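Side-chain contacts in proton-dependent oligopeptide transporter family protein (Xanthomonas campestris, PDB 6EI3), which probably uses the proton gradient to import short peptides across the bacterial inner membrane, and was captured here in an auto-inhibited state: residues 21-26 with 154-159; 28-33 with 316-321; 52-57 with 105-110; 101-106 with 170-175. One frame throughout, in Å; residues are numbered along the deposited sequence.

Contact 1. Residues 21-26 with 154-159. With 78M ((2S)-2,3-dihydroxypropyl(7Z)-pentadec-7-enoate), chain L.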
# COMPACT_ATOMS: atom_id res chain seq x y z
N MET A 21 3.04 6.02 14.42
CA MET A 21 2.79 4.72 15.05
C MET A 21 3.34 3.54 14.21
O MET A 21 3.96 2.63 14.76
CB MET A 21 1.30 4.52 15.46
CG MET A 21 0.33 4.05 14.38
SD MET A 21 0.35 2.28 13.92
CE MET A 21 0.62 1.54 15.44
N ARG A 22 3.15 3.57 12.88
CA ARG A 22 3.56 2.47 11.99
C ARG A 22 5.08 2.20 12.00
O ARG A 22 5.50 1.03 12.06
CB ARG A 22 3.04 2.74 10.58
CG ARG A 22 2.87 1.49 9.71
CD ARG A 22 4.12 1.06 8.95
NE ARG A 22 4.85 2.14 8.29
CZ ARG A 22 4.66 2.53 7.03
NH1 ARG A 22 3.71 1.98 6.29
NH2 ARG A 22 5.41 3.49 6.51
N ASN A 23 5.89 3.28 11.98
CA ASN A 23 7.36 3.25 11.89
C ASN A 23 8.06 2.89 13.21
O ASN A 23 9.26 2.62 13.18
CB ASN A 23 7.90 4.59 11.28
CG ASN A 23 7.44 4.80 9.85
OD1 ASN A 23 6.66 4.02 9.29
ND2 ASN A 23 7.87 5.87 9.21
N ILE A 24 7.33 2.78 14.34
CA ILE A 24 7.93 2.30 15.60
C ILE A 24 7.35 0.94 15.99
O ILE A 24 7.81 0.35 16.97
CB ILE A 24 7.85 3.28 16.80
CG1 ILE A 24 6.40 3.70 17.11
CG2 ILE A 24 8.75 4.46 16.60
CD1 ILE A 24 6.07 3.86 18.59
N LEU A 25 6.33 0.46 15.28
CA LEU A 25 5.62 -0.76 15.67
C LEU A 25 6.54 -2.00 15.86
O LEU A 25 6.45 -2.65 16.90
CB LEU A 25 4.45 -1.08 14.71
CG LEU A 25 3.53 -2.28 15.10
CD1 LEU A 25 2.95 -2.11 16.52
CD2 LEU A 25 2.36 -2.43 14.11
N VAL A 26 7.37 -2.32 14.86
CA VAL A 26 8.27 -3.48 14.93
C VAL A 26 9.34 -3.31 16.04
O VAL A 26 9.56 -4.24 16.82
CB VAL A 26 8.86 -3.81 13.54
CG1 VAL A 26 9.96 -4.86 13.64
CG2 VAL A 26 7.76 -4.35 12.64
N PHE A 154 9.44 13.79 9.80
CA PHE A 154 9.49 14.23 11.19
C PHE A 154 9.02 13.14 12.15
O PHE A 154 9.65 12.94 13.19
CB PHE A 154 8.70 15.54 11.41
CG PHE A 154 9.11 16.73 10.58
CD1 PHE A 154 10.44 16.93 10.22
CD2 PHE A 154 8.17 17.69 10.20
CE1 PHE A 154 10.81 18.03 9.43
CE2 PHE A 154 8.54 18.80 9.44
CZ PHE A 154 9.86 18.96 9.06
N ALA A 155 7.94 12.41 11.78
CA ALA A 155 7.42 11.30 12.59
C ALA A 155 8.49 10.22 12.76
O ALA A 155 8.64 9.69 13.85
CB ALA A 155 6.18 10.70 11.94
N SER A 156 9.23 9.90 11.68
CA SER A 156 10.30 8.89 11.70
C SER A 156 11.50 9.33 12.51
O SER A 156 12.21 8.49 13.03
CB SER A 156 10.75 8.57 10.28
OG SER A 156 9.73 7.88 9.60
N LEU A 157 11.78 10.64 12.56
CA LEU A 157 12.91 11.11 13.33
C LEU A 157 12.55 11.30 14.81
O LEU A 157 13.40 11.08 15.67
CB LEU A 157 13.44 12.43 12.75
CG LEU A 157 14.26 12.37 11.45
CD1 LEU A 157 14.53 13.77 10.94
CD2 LEU A 157 15.58 11.66 11.64
N LEU A 158 11.31 11.71 15.12
CA LEU A 158 10.90 12.04 16.50
C LEU A 158 10.34 10.87 17.33
O LEU A 158 10.81 10.65 18.46
CB LEU A 158 9.89 13.22 16.46
CG LEU A 158 9.17 13.62 17.76
CD1 LEU A 158 10.16 14.22 18.79
CD2 LEU A 158 8.10 14.66 17.48
N ILE A 159 9.31 10.17 16.82
CA ILE A 159 8.61 9.11 17.55
C ILE A 159 9.58 7.97 18.00
O ILE A 159 9.49 7.59 19.16
CB ILE A 159 7.34 8.59 16.80
CG1 ILE A 159 6.42 9.78 16.41
CG2 ILE A 159 6.59 7.56 17.64
CD1 ILE A 159 5.91 10.69 17.65
O21 78M L . 18.81 8.59 29.58
C20 78M L . 19.34 9.89 29.30
C18 78M L . 19.64 10.04 27.83
O19 78M L . 20.52 11.15 27.61
C17 78M L . 18.39 10.17 26.98
O2 78M L . 17.98 11.56 26.94
C1 78M L . 16.84 11.90 27.54
O1 78M L . 16.27 11.21 28.35
C2 78M L . 16.37 13.25 27.09
C3 78M L . 15.03 13.24 26.35
C4 78M L . 15.13 12.78 24.91
C5 78M L . 14.18 13.49 23.95
C6 78M L . 12.89 12.73 23.63
C7 78M L . 12.20 13.22 22.38
C8 78M L . 11.24 14.14 22.28
C9 78M L . 10.62 14.96 23.38
C10 78M L . 9.46 15.86 22.94
C11 78M L . 8.08 15.26 23.18
C12 78M L . 6.90 16.23 23.08
C13 78M L . 6.58 16.79 21.69
C15 78M L . 5.62 16.39 19.37
C14 78M L . 6.05 15.77 20.68

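Contact 2. Residues 28-33 with 316-321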
# COMPACT_ATOMS: atom_id res chain seq x y z
N PHE A 28 9.12 -1.48 18.72
CA PHE A 28 8.43 -1.64 20.00
C PHE A 28 8.15 -3.15 20.22
O PHE A 28 8.41 -3.67 21.30
CB PHE A 28 7.08 -0.86 20.04
CG PHE A 28 6.15 -1.39 21.11
CD1 PHE A 28 6.44 -1.22 22.46
CD2 PHE A 28 5.01 -2.12 20.77
CE1 PHE A 28 5.62 -1.77 23.45
CE2 PHE A 28 4.19 -2.66 21.75
CZ PHE A 28 4.48 -2.47 23.08
N LEU A 29 7.57 -3.84 19.21
CA LEU A 29 7.17 -5.24 19.38
C LEU A 29 8.29 -6.21 19.75
O LEU A 29 8.10 -7.07 20.60
CB LEU A 29 6.41 -5.78 18.15
CG LEU A 29 4.95 -5.28 17.96
CD1 LEU A 29 4.44 -5.66 16.59
CD2 LEU A 29 4.02 -5.82 19.07
N ILE A 30 9.45 -6.09 19.10
CA ILE A 30 10.56 -7.05 19.24
C ILE A 30 11.11 -7.14 20.68
O ILE A 30 11.58 -8.21 21.04
CB ILE A 30 11.65 -6.80 18.17
CG1 ILE A 30 12.46 -8.08 17.88
CG2 ILE A 30 12.55 -5.58 18.45
CD1 ILE A 30 11.67 -9.19 17.18
N THR A 31 10.98 -6.10 21.52
CA THR A 31 11.45 -6.17 22.92
C THR A 31 10.29 -6.20 23.90
O THR A 31 10.49 -6.08 25.11
CB THR A 31 12.44 -5.02 23.24
OG1 THR A 31 11.82 -3.77 22.95
CG2 THR A 31 13.77 -5.17 22.49
N SER A 32 9.06 -6.34 23.39
CA SER A 32 7.86 -6.35 24.23
C SER A 32 7.52 -7.76 24.74
O SER A 32 8.08 -8.74 24.27
CB SER A 32 6.68 -5.78 23.45
OG SER A 32 6.15 -6.74 22.56
N LEU A 33 6.51 -7.84 25.62
CA LEU A 33 5.95 -9.08 26.16
C LEU A 33 4.71 -9.50 25.35
O LEU A 33 4.04 -10.47 25.70
CB LEU A 33 5.59 -8.89 27.65
CG LEU A 33 6.75 -8.54 28.60
CD1 LEU A 33 6.28 -8.49 30.05
CD2 LEU A 33 7.91 -9.53 28.46
N GLN A 316 17.10 -5.43 11.01
CA GLN A 316 18.51 -5.44 10.61
C GLN A 316 19.21 -4.26 11.28
O GLN A 316 20.25 -4.46 11.91
CB GLN A 316 18.66 -5.33 9.07
CG GLN A 316 20.14 -5.32 8.65
CD GLN A 316 20.34 -5.14 7.17
OE1 GLN A 316 20.11 -4.08 6.62
NE2 GLN A 316 20.87 -6.16 6.53
N GLY A 317 18.64 -3.07 11.16
CA GLY A 317 19.18 -1.83 11.72
C GLY A 317 19.56 -1.91 13.18
O GLY A 317 20.61 -1.40 13.59
N ARG A 318 18.73 -2.60 13.98
CA ARG A 318 18.92 -2.80 15.43
C ARG A 318 20.24 -3.48 15.78
O ARG A 318 20.76 -3.24 16.86
CB ARG A 318 17.76 -3.62 16.01
CG ARG A 318 16.43 -2.85 16.09
CD ARG A 318 15.37 -3.68 16.82
NE ARG A 318 15.67 -3.83 18.25
CZ ARG A 318 15.99 -4.98 18.84
NH1 ARG A 318 16.02 -6.11 18.15
NH2 ARG A 318 16.24 -5.01 20.14
N GLU A 319 20.76 -4.34 14.89
CA GLU A 319 22.02 -5.06 15.11
C GLU A 319 23.23 -4.33 14.51
O GLU A 319 24.34 -4.84 14.57
CB GLU A 319 21.92 -6.50 14.55
CG GLU A 319 20.74 -7.30 15.09
CD GLU A 319 20.64 -7.49 16.59
OE1 GLU A 319 21.67 -7.82 17.22
OE2 GLU A 319 19.52 -7.33 17.13
N MET A 320 23.03 -3.15 13.92
CA MET A 320 24.11 -2.39 13.30
C MET A 320 24.72 -1.36 14.27
O MET A 320 24.07 -1.02 15.25
CB MET A 320 23.60 -1.74 12.01
CG MET A 320 23.15 -2.78 10.99
SD MET A 320 22.45 -2.05 9.50
CE MET A 320 23.98 -1.77 8.55
N ARG A 321 25.95 -0.88 14.01
CA ARG A 321 26.59 0.12 14.89
C ARG A 321 25.95 1.49 14.69
O ARG A 321 25.63 1.88 13.58
CB ARG A 321 28.10 0.25 14.62
CG ARG A 321 28.93 -1.01 14.82
CD ARG A 321 30.42 -0.66 14.88
NE ARG A 321 30.94 -0.11 13.62
CZ ARG A 321 31.25 1.18 13.42
NH1 ARG A 321 31.08 2.07 14.39
NH2 ARG A 321 31.72 1.58 12.25

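Contact 3. Residues 52-57 with 105-110. With 78M ((2S)-2,3-dihydroxypropyl(7Z)-pentadec-7-enoate), chain G; 78M ((2S)-2,3-dihydroxypropyl(7Z)-pentadec-7-enoate), chain R.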
# COMPACT_ATOMS: atom_id res chain seq x y z
N HIS A 52 2.79 -6.49 8.79
CA HIS A 52 2.29 -6.72 7.45
C HIS A 52 0.79 -7.08 7.46
O HIS A 52 0.10 -6.71 6.51
CB HIS A 52 3.19 -7.74 6.71
CG HIS A 52 4.54 -7.15 6.46
ND1 HIS A 52 4.74 -6.19 5.47
CD2 HIS A 52 5.71 -7.36 7.10
CE1 HIS A 52 6.00 -5.81 5.58
NE2 HIS A 52 6.63 -6.51 6.52
N SER A 53 0.27 -7.70 8.55
CA SER A 53 -1.18 -7.94 8.69
C SER A 53 -1.90 -6.59 8.86
O SER A 53 -2.97 -6.37 8.28
CB SER A 53 -1.48 -8.83 9.90
OG SER A 53 -1.04 -10.14 9.61
N PHE A 54 -1.32 -5.70 9.67
CA PHE A 54 -1.79 -4.32 9.88
C PHE A 54 -1.85 -3.55 8.53
O PHE A 54 -2.87 -2.93 8.23
CB PHE A 54 -0.86 -3.59 10.88
CG PHE A 54 -1.14 -2.12 11.03
CD1 PHE A 54 -2.22 -1.67 11.79
CD2 PHE A 54 -0.33 -1.18 10.42
CE1 PHE A 54 -2.48 -0.31 11.93
CE2 PHE A 54 -0.60 0.19 10.54
CZ PHE A 54 -1.67 0.61 11.29
N MET A 55 -0.76 -3.59 7.73
CA MET A 55 -0.68 -2.97 6.40
C MET A 55 -1.78 -3.54 5.47
O MET A 55 -2.40 -2.79 4.71
CB MET A 55 0.72 -3.14 5.79
CG MET A 55 1.79 -2.27 6.48
SD MET A 55 1.33 -0.51 6.59
CE MET A 55 1.46 -0.05 4.89
N ILE A 56 -2.04 -4.85 5.57
CA ILE A 56 -3.10 -5.50 4.80
C ILE A 56 -4.46 -4.85 5.11
O ILE A 56 -5.15 -4.46 4.18
CB ILE A 56 -3.08 -7.03 5.00
CG1 ILE A 56 -2.03 -7.65 4.05
CG2 ILE A 56 -4.48 -7.64 4.73
CD1 ILE A 56 -1.60 -9.02 4.35
N GLY A 57 -4.77 -4.66 6.39
CA GLY A 57 -6.01 -4.03 6.82
C GLY A 57 -6.13 -2.60 6.35
O GLY A 57 -7.18 -2.18 5.85
N VAL A 105 -6.43 -5.48 19.29
CA VAL A 105 -7.75 -4.89 19.00
C VAL A 105 -7.50 -3.43 18.55
O VAL A 105 -8.03 -3.02 17.53
CB VAL A 105 -8.74 -5.00 20.20
CG1 VAL A 105 -9.92 -4.05 20.03
CG2 VAL A 105 -9.23 -6.44 20.38
N GLY A 106 -6.63 -2.73 19.28
CA GLY A 106 -6.19 -1.37 18.96
C GLY A 106 -5.63 -1.26 17.55
O GLY A 106 -6.11 -0.44 16.78
N LEU A 107 -4.69 -2.16 17.17
CA LEU A 107 -4.15 -2.19 15.80
C LEU A 107 -5.23 -2.46 14.78
O LEU A 107 -5.17 -1.87 13.71
CB LEU A 107 -3.04 -3.23 15.63
CG LEU A 107 -1.74 -3.02 16.40
CD1 LEU A 107 -0.85 -4.24 16.24
CD2 LEU A 107 -1.01 -1.79 15.92
N GLY A 108 -6.17 -3.36 15.09
CA GLY A 108 -7.30 -3.69 14.23
C GLY A 108 -8.20 -2.48 13.98
O GLY A 108 -8.59 -2.21 12.84
N LEU A 109 -8.50 -1.72 15.04
CA LEU A 109 -9.32 -0.51 14.97
C LEU A 109 -8.62 0.61 14.21
O LEU A 109 -9.28 1.34 13.45
CB LEU A 109 -9.72 -0.07 16.40
CG LEU A 109 -10.65 -1.02 17.19
CD1 LEU A 109 -10.85 -0.52 18.62
CD2 LEU A 109 -12.01 -1.25 16.48
N ILE A 110 -7.28 0.73 14.36
CA ILE A 110 -6.47 1.71 13.62
C ILE A 110 -6.47 1.35 12.16
O ILE A 110 -6.72 2.22 11.35
CB ILE A 110 -5.02 1.84 14.18
CG1 ILE A 110 -5.05 2.58 15.53
CG2 ILE A 110 -4.10 2.61 13.18
CD1 ILE A 110 -3.78 2.45 16.34
O21 78M G . 1.14 -15.75 14.60
C20 78M G . 0.07 -15.32 15.43
C18 78M G . -0.07 -13.82 15.40
O19 78M G . 0.98 -13.21 16.15
C17 78M G . -1.41 -13.34 15.91
O2 78M G . -1.92 -12.39 14.94
C1 78M G . -1.67 -11.08 15.12
O1 78M G . -0.93 -10.65 15.97
C2 78M G . -2.40 -10.24 14.12
C3 78M G . -2.84 -8.88 14.64
C4 78M G . -2.83 -7.84 13.54
C5 78M G . -3.66 -6.61 13.81
C6 78M G . -4.03 -5.84 12.55
C7 78M G . -5.23 -6.39 11.85
C8 78M G . -5.80 -5.92 10.76
C9 78M G . -7.02 -6.47 10.08
C10 78M G . -6.70 -7.33 8.87
C11 78M G . -7.88 -7.52 7.93
C12 78M G . -7.53 -8.36 6.72
C13 78M G . -8.54 -8.34 5.59
C15 78M G . -9.07 -9.21 3.28
C14 78M G . -8.02 -9.03 4.34
O21 78M R . -15.85 -5.42 2.98
C20 78M R . -16.66 -5.78 4.09
C18 78M R . -15.82 -5.94 5.34
O19 78M R . -15.08 -7.16 5.29
C17 78M R . -16.65 -5.85 6.61
O2 78M R . -15.66 -5.84 7.67
C1 78M R . -16.07 -5.77 8.94
O1 78M R . -17.17 -5.40 9.28
C2 78M R . -15.01 -6.27 9.87
C3 78M R . -14.37 -5.19 10.72
C4 78M R . -14.23 -5.63 12.17
C5 78M R . -13.18 -4.88 12.96
C6 78M R . -11.76 -5.39 12.77
C7 78M R . -10.89 -4.87 13.87
C8 78M R . -10.11 -5.55 14.69
C9 78M R . -9.79 -7.01 14.73
C10 78M R . -8.46 -7.21 15.47
C11 78M R . -8.21 -8.62 15.96
C12 78M R . -7.38 -8.65 17.24
C13 78M R . -7.16 -10.05 17.80
C15 78M R . -6.23 -11.41 19.72
C14 78M R . -6.71 -10.05 19.25

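Contact 4. Residues 101-106 with 170-175. With 78M ((2S)-2,3-dihydroxypropyl(7Z)-pentadec-7-enoate), chain D; 78M ((2S)-2,3-dihydroxypropyl(7Z)-pentadec-7-enoate), chain R; 78M ((2S)-2,3-dihydroxypropyl(7Z)-pentadec-7-enoate), chain G.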
# COMPACT_ATOMS: atom_id res chain seq x y z
N SER A 101 -4.16 -9.02 23.71
CA SER A 101 -5.52 -8.92 23.20
C SER A 101 -5.96 -7.47 22.92
O SER A 101 -6.41 -7.17 21.82
CB SER A 101 -6.50 -9.59 24.17
OG SER A 101 -7.75 -9.77 23.53
N GLY A 102 -5.77 -6.59 23.90
CA GLY A 102 -6.17 -5.20 23.77
C GLY A 102 -5.36 -4.39 22.78
O GLY A 102 -5.91 -3.53 22.08
N PHE A 103 -4.03 -4.65 22.72
CA PHE A 103 -3.12 -3.96 21.81
C PHE A 103 -3.42 -4.39 20.38
O PHE A 103 -3.38 -3.55 19.48
CB PHE A 103 -1.65 -4.21 22.18
CG PHE A 103 -0.66 -3.30 21.48
CD1 PHE A 103 -0.11 -3.66 20.25
CD2 PHE A 103 -0.25 -2.12 22.08
CE1 PHE A 103 0.81 -2.82 19.62
CE2 PHE A 103 0.67 -1.28 21.43
CZ PHE A 103 1.16 -1.62 20.19
N PHE A 104 -3.78 -5.67 20.16
CA PHE A 104 -4.10 -6.13 18.81
C PHE A 104 -5.47 -5.63 18.35
O PHE A 104 -5.63 -5.33 17.17
CB PHE A 104 -3.93 -7.65 18.62
CG PHE A 104 -2.52 -8.18 18.75
CD1 PHE A 104 -1.43 -7.31 18.83
CD2 PHE A 104 -2.27 -9.55 18.79
CE1 PHE A 104 -0.13 -7.80 18.98
CE2 PHE A 104 -0.96 -10.04 18.91
CZ PHE A 104 0.10 -9.16 19.02
N VAL A 105 -6.43 -5.48 19.29
CA VAL A 105 -7.75 -4.89 19.00
C VAL A 105 -7.50 -3.43 18.55
O VAL A 105 -8.03 -3.02 17.53
CB VAL A 105 -8.74 -5.00 20.20
CG1 VAL A 105 -9.92 -4.05 20.03
CG2 VAL A 105 -9.23 -6.44 20.38
N GLY A 106 -6.63 -2.73 19.28
CA GLY A 106 -6.19 -1.37 18.96
C GLY A 106 -5.63 -1.26 17.55
O GLY A 106 -6.11 -0.44 16.78
N TRP A 170 4.50 7.15 25.76
CA TRP A 170 4.78 8.44 25.13
C TRP A 170 4.85 8.29 23.63
O TRP A 170 4.26 9.09 22.91
CB TRP A 170 6.07 9.08 25.68
CG TRP A 170 5.92 9.55 27.10
CD1 TRP A 170 6.13 8.83 28.23
CD2 TRP A 170 5.44 10.84 27.53
NE1 TRP A 170 5.86 9.59 29.34
CE2 TRP A 170 5.40 10.82 28.94
CE3 TRP A 170 5.06 12.01 26.85
CZ2 TRP A 170 5.01 11.94 29.69
CZ3 TRP A 170 4.66 13.12 27.60
CH2 TRP A 170 4.62 13.07 29.00
N ALA A 171 5.53 7.23 23.15
CA ALA A 171 5.71 7.01 21.72
C ALA A 171 4.39 6.71 20.98
O ALA A 171 4.21 7.19 19.85
CB ALA A 171 6.70 5.90 21.50
N PHE A 172 3.46 5.97 21.61
CA PHE A 172 2.16 5.71 20.98
C PHE A 172 1.17 6.83 21.39
O PHE A 172 0.27 7.16 20.61
CB PHE A 172 1.61 4.30 21.31
CG PHE A 172 2.41 3.16 20.70
CD1 PHE A 172 2.39 2.92 19.33
CD2 PHE A 172 3.20 2.34 21.50
CE1 PHE A 172 3.11 1.86 18.77
CE2 PHE A 172 3.93 1.27 20.94
CZ PHE A 172 3.88 1.05 19.57
N GLY A 173 1.39 7.43 22.57
CA GLY A 173 0.57 8.54 23.06
C GLY A 173 0.57 9.78 22.18
O GLY A 173 -0.48 10.36 21.95
N ILE A 174 1.76 10.20 21.66
CA ILE A 174 1.89 11.36 20.76
C ILE A 174 1.05 11.15 19.47
O ILE A 174 0.16 11.97 19.25
CB ILE A 174 3.38 11.77 20.49
CG1 ILE A 174 4.06 12.27 21.79
CG2 ILE A 174 3.48 12.81 19.33
CD1 ILE A 174 5.62 12.16 21.79
N PRO A 175 1.24 10.08 18.65
CA PRO A 175 0.35 9.87 17.48
C PRO A 175 -1.13 9.79 17.86
O PRO A 175 -1.98 10.23 17.10
CB PRO A 175 0.84 8.53 16.89
CG PRO A 175 2.26 8.42 17.32
CD PRO A 175 2.27 9.01 18.71
O21 78M D . 7.04 8.68 31.83
C20 78M D . 5.79 8.44 32.45
C18 78M D . 5.21 7.11 32.03
O19 78M D . 5.61 6.77 30.70
C17 78M D . 3.70 7.06 32.14
O2 78M D . 3.23 8.17 31.34
C1 78M D . 2.06 8.05 30.71
O1 78M D . 1.42 7.03 30.63
C2 78M D . 1.62 9.38 30.15
C3 78M D . 1.72 9.48 28.64
C4 78M D . 1.28 10.84 28.16
C5 78M D . 1.23 11.04 26.66
C6 78M D . 0.71 12.43 26.29
C7 78M D . 0.71 12.69 24.82
C8 78M D . 1.09 13.80 24.21
C9 78M D . 1.63 15.05 24.83
C10 78M D . 3.04 15.40 24.32
C11 78M D . 3.09 16.52 23.30
C12 78M D . 2.48 16.21 21.93
C13 78M D . 2.51 17.38 20.96
C15 78M D . 0.31 17.45 19.73
C14 78M D . 1.79 17.16 19.65
O21 78M R . -15.85 -5.42 2.98
C20 78M R . -16.66 -5.78 4.09
C18 78M R . -15.82 -5.94 5.34
O19 78M R . -15.08 -7.16 5.29
C17 78M R . -16.65 -5.85 6.61
O2 78M R . -15.66 -5.84 7.67
C1 78M R . -16.07 -5.77 8.94
O1 78M R . -17.17 -5.40 9.28
C2 78M R . -15.01 -6.27 9.87
C3 78M R . -14.37 -5.19 10.72
C4 78M R . -14.23 -5.63 12.17
C5 78M R . -13.18 -4.88 12.96
C6 78M R . -11.76 -5.39 12.77
C7 78M R . -10.89 -4.87 13.87
C8 78M R . -10.11 -5.55 14.69
C9 78M R . -9.79 -7.01 14.73
C10 78M R . -8.46 -7.21 15.47
C11 78M R . -8.21 -8.62 15.96
C12 78M R . -7.38 -8.65 17.24
C13 78M R . -7.16 -10.05 17.80
C15 78M R . -6.23 -11.41 19.72
C14 78M R . -6.71 -10.05 19.25
O21 78M G . 1.14 -15.75 14.60
C20 78M G . 0.07 -15.32 15.43
C18 78M G . -0.07 -13.82 15.40
O19 78M G . 0.98 -13.21 16.15
C17 78M G . -1.41 -13.34 15.91
O2 78M G . -1.92 -12.39 14.94
C1 78M G . -1.67 -11.08 15.12
O1 78M G . -0.93 -10.65 15.97
C2 78M G . -2.40 -10.24 14.12
C3 78M G . -2.84 -8.88 14.64
C4 78M G . -2.83 -7.84 13.54
C5 78M G . -3.66 -6.61 13.81
C6 78M G . -4.03 -5.84 12.55
C7 78M G . -5.23 -6.39 11.85
C8 78M G . -5.80 -5.92 10.76
C9 78M G . -7.02 -6.47 10.08
C10 78M G . -6.70 -7.33 8.87
C11 78M G . -7.88 -7.52 7.93
C12 78M G . -7.53 -8.36 6.72
C13 78M G . -8.54 -8.34 5.59
C15 78M G . -9.07 -9.21 3.28
C14 78M G . -8.02 -9.03 4.34

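Contact 1. Residues 21-26 with 154-159
OD1 of N23, the residue that reaches across to S156, is gripped side-on by two nitrogens of R22: NE at 2.8 Å from OD1, arriving almost in line with the carbonyl bond, and NH2 at 3.1 Å from OD1, on a lone pair. Both bonds lie close to the guanidinium plane, so the arginine fixes the rotation of the amide and turns its other end toward helix 137-165. There ND2 of N23 donates to OG of S156 over 2.8 Å, with an N-H...O angle of 151° and the hydroxyl near the amide plane. S156 OG is also bonded to the carbonyl of S152 one turn back, so the hydroxyl that receives the amide is itself held to the helix backbone.

The second half of the contact is apolar. With I24 CG1 lodged between the backbone N and the carbonyl carbon (chi1 56°), its CD1 comes 3.9 Å from I159 CG2, and the two side chains cross at about a right angle. Residues 21-26 bridge helices 4-22 and 25-30; A171 and F172 of helix 168-188 also pack on I24, R22 faces helix 40-60, and on another side of helix 137-165 L158 meets a lipid chain.

Contact 2. Residues 28-33 with 316-321
Two torsions bring I30 and R318 together. With its first torsion at -155°, I30 carries CG1 anti to the backbone N and leaves CG2 between that N and the carbonyl carbon, aimed at the arginine; R318, otherwise extended, bends at chi3 (69°) and lays its guanidinium across the methyl. I30 CG2 then sits over one face of the group, 3.3 Å above its plane and displaced toward the rim, with R318 CZ 3.5 Å from I30 CG2. T31 adds a second methyl: its CG2 comes obliquely to within 3.4 Å of R318 NH2.

No hydrogen bond links the two segments. The charge is answered from its own side, weakly: E319 OE2 lies 3.8 Å from R318 NH1, a long salt bridge with the oxygen well out of the guanidinium plane, where no N-H points at it. Attraction of charges would probably steady the arginine there, while the I30 methyl covers part of one face.

Both segments are helix ends held by turns. L29 O takes bonds from S32 N and from S32 OG, the latter 2.8 Å from L29 O, and R43 binds the carbonyls of I30 and S32. On the other side a type I turn from G317 to M320 leads out of helix 312-317. Such a meeting of the end of helix 25-30 with the end of helix 312-317, between the two halves of a major facilitator fold, is consistent with a transporter closed toward the periplasm.

Contact 3. Residues 52-57 with 105-110
F54 drives its ring edge into helix 100-117 between L107 and I110, and this is where the contact is tight. The first torsion, 172°, puts CG anti to the backbone N and carries the ring across the gap between the helices. CD1 of F54 stands 3.5 Å from the carbonyl oxygen of L107, which lies near the ring plane, and CE1 of F54 is 3.6 Å from I110 CG2, a methyl also met at the edge. M21 and R22 of helix 4-22 pack against F54 as well.

Away from the ring edge the fit is looser: CB of L107 comes no nearer than 4.2 Å to F54 CD1. Here lipid takes over. One monoacylglycerol chain lies in the groove between the helices, with its C5 3.9 Å from L107 CB and its C10 3.9 Å from G57 CA. A second chain runs along another side of helix 100-117, where its C8 lies 3.4 Å from CA of G108. Neither glycine has a side chain to hold the lipid off, so the acyl chains lie close to the backbone.

Without a hydrogen bond between the segments, cohesion probably rests on dispersion, perhaps helped by the slightly positive C-H rim of the phenyl ring facing a carbonyl oxygen. Chemistry of this kind suits a helix interface bordered by lipid chains on one side and by other helices on another.

Contact 4. Residues 101-106 with 170-175
F103 sends its side chain from helix 100-117 to F172 of helix 168-188, and it can be followed outward. CB and CG only span the distance: with CG anti to the backbone N (chi1 -167°), a CB that does not itself aim at the other helix still delivers the far end of the ring there. CE2 of F103 is the first atom to arrive, 4.2 Å from F172 CE2. The tip, CZ of F103, lies 3.9 Å from F172 CZ and stands over the face of that ring, offset toward its rim. The result is a T-shaped pair in which F103 offers its edge and F172 its face, with centroids 5.4 Å apart and planes at 76°.

F28 joins both rings, meeting F172 edge-to-face, while L93 of helix 62-95 packs on both. With their nearest CA atoms, those of F103 and F172, 11.0 Å apart, the two segments touch only through this pair of rings.

The outer surfaces of the same helices carry lipid. F104 has the ester carbonyl oxygen of one molecule over its face. On helix 168-188, W170 NE1 donates to hydroxyl O21 of another over 2.9 Å, at an N-H...O angle of 153°, and that lipid's C3 lies over the centre of the indole, 3.9 Å above its plane. P175 kinks this helix a turn later. A tryptophan that bonds to a lipid headgroup is a familiar feature of transmembrane helices near the membrane interface; here it stands outside a cluster of F28, F103 and F172 that packs helices of the N-terminal bundle together.

Together the four contacts show how a broken first helix (4-22, 25-30) and helix 100-117 each serve more than one contact. First segments follow the order 21-26, 28-33, 52-57, 101-106. Contacts 1 and 2, centres about 13 Å apart, share helix 25-30 and cross along the chain, their second segments lying on helix 137-165 and at the end of helix 312-317. Contact 3 falls between the two segments of contact 1. Contacts 3 and 4, about 11 Å apart, share helix 100-117 and the same two lipids. Contact 1 touches contacts 3 and 4, and contact 2 reaches contact 4 through F28. Contacts 1, 3 and 4 therefore knit the N-terminal half of the transporter, whereas contact 2 joins it to the C-terminal half.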